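Local coordinates for PixA inclusion body protein (Burkholderia cenocepacia, PDB 4LZK) that is of unknown function but belongs to the PixA family of inclusion body proteins, which suggests a part in forming intracellular protein inclusions, at residues Gly107-Ala112 with Val149-Gly154. Numbering follows the deposited sequence.
Sequences GAQVFA and VAKSAG
F111 and A150 form a single beta bridge between two loops that join the two beta sheets of this chain. The loops run antiparallel. One follows strand 96-105 and leads to strand 115-120; the other leads from strand 142-149 to strand 154-167. Two backbone bonds make the bridge. The amide of K151 gives a nearly straight bond of 2.8 Å from its N to V110 O. The amide N of A112 reaches V149 O at 3.0 Å.

V110 O also takes a weak second bond from the S152 amide and a CA-H...O contact from A150. V149 O receives a CA-H...O contact from F111 as well, with F111 CA 3.3 Å from that oxygen.

K151 carries the polar side of the contact, which is exposed. Its CG sits between its own backbone N and carbonyl carbon (chi1 44°), and the chain bends at chi2 before running extended to NZ. The ammonium binds Q109 twice: K151 NZ lies 2.9 Å from Q109 O and 2.7 Å from Q109 OE1. The first bond uses a lone pair in the carbonyl plane; in the second the donor is tilted 23° from the amide plane. Q109 is also the centre of an inverse gamma turn, in which a weak bond runs from V110 N to A108 O.

On the inner side, V110, F111 and A150 bring their apolar side chains together. F111 CE1 is 4.0 Å from A150 CB. The F111 side chain also touches A184 of strand 172-186, L158 of strand 154-167 and L76 of strand 72-76. Two polar backbone atoms find partners outside the loops: the F111 amide bonds E156 OE1, and A112 O the S148 hydroxyl. V110 CG1 packs over one face of the F111 ring, offset toward the rim, while V110 CG2 lies 3.3 Å from G154 O.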
# COMPACT_ATOMS: atom_id res chain seq x y z
N GLY C 107 -19.19 -15.34 8.22
CA GLY C 107 -18.38 -15.36 9.39
C GLY C 107 -19.05 -15.28 10.73
O GLY C 107 -20.21 -15.53 10.84
N ALA C 108 -18.28 -14.95 11.74
CA ALA C 108 -18.81 -14.82 13.11
C ALA C 108 -19.62 -13.51 13.23
O ALA C 108 -19.36 -12.54 12.49
CB ALA C 108 -17.63 -14.80 14.11
N GLN C 109 -20.54 -13.43 14.18
CA GLN C 109 -21.22 -12.13 14.45
C GLN C 109 -20.29 -11.33 15.34
O GLN C 109 -20.53 -11.21 16.52
CB GLN C 109 -22.62 -12.32 15.08
CG GLN C 109 -23.56 -11.13 14.89
CD GLN C 109 -24.81 -11.15 15.75
OE1 GLN C 109 -24.75 -11.53 16.93
NE2 GLN C 109 -25.96 -10.67 15.20
N VAL C 110 -19.19 -10.82 14.80
CA VAL C 110 -18.32 -10.00 15.54
C VAL C 110 -19.02 -8.69 16.00
O VAL C 110 -18.90 -8.30 17.09
CB VAL C 110 -17.16 -9.58 14.62
CG1 VAL C 110 -16.31 -8.50 15.24
CG2 VAL C 110 -16.33 -10.83 14.28
N PHE C 111 -19.80 -8.09 15.16
CA PHE C 111 -20.45 -6.83 15.50
C PHE C 111 -21.91 -7.16 15.87
O PHE C 111 -22.58 -8.02 15.25
CB PHE C 111 -20.45 -5.86 14.34
CG PHE C 111 -19.08 -5.27 14.08
CD1 PHE C 111 -18.58 -4.28 14.88
CD2 PHE C 111 -18.29 -5.79 13.09
CE1 PHE C 111 -17.31 -3.80 14.70
CE2 PHE C 111 -17.01 -5.35 12.89
CZ PHE C 111 -16.53 -4.31 13.69
N ALA C 112 -22.44 -6.33 16.77
CA ALA C 112 -23.86 -6.35 17.08
C ALA C 112 -24.57 -5.88 15.86
O ALA C 112 -23.89 -5.31 14.98
CB ALA C 112 -24.15 -5.46 18.20
N VAL C 149 -21.06 -2.20 17.91
CA VAL C 149 -19.96 -2.41 18.81
C VAL C 149 -19.44 -3.82 18.47
O VAL C 149 -20.22 -4.69 18.06
CB VAL C 149 -20.41 -2.30 20.32
CG1 VAL C 149 -21.35 -3.46 20.73
CG2 VAL C 149 -19.21 -2.24 21.25
N ALA C 150 -18.14 -4.02 18.58
CA ALA C 150 -17.58 -5.35 18.44
C ALA C 150 -17.87 -6.12 19.73
O ALA C 150 -17.51 -5.65 20.80
CB ALA C 150 -16.07 -5.29 18.22
N LYS C 151 -18.45 -7.30 19.64
CA LYS C 151 -18.81 -8.02 20.86
C LYS C 151 -18.36 -9.46 20.88
O LYS C 151 -18.50 -10.11 21.92
CB LYS C 151 -20.32 -7.98 21.18
CG LYS C 151 -21.22 -8.22 20.02
CD LYS C 151 -21.38 -9.65 19.70
CE LYS C 151 -22.62 -9.88 18.81
NZ LYS C 151 -22.62 -11.36 18.54
N SER C 152 -17.89 -9.98 19.74
CA SER C 152 -17.29 -11.33 19.82
C SER C 152 -15.99 -11.36 19.01
O SER C 152 -15.87 -10.65 18.00
CB SER C 152 -18.25 -12.39 19.34
OG SER C 152 -19.55 -12.27 19.96
N ALA C 153 -15.01 -12.16 19.46
CA ALA C 153 -13.76 -12.28 18.73
C ALA C 153 -13.96 -13.08 17.48
O ALA C 153 -14.83 -13.97 17.46
CB ALA C 153 -12.66 -12.88 19.61
N GLY C 154 -13.19 -12.78 16.43
CA GLY C 154 -13.26 -13.51 15.20
C GLY C 154 -13.33 -12.59 13.98
O GLY C 154 -13.05 -11.39 14.08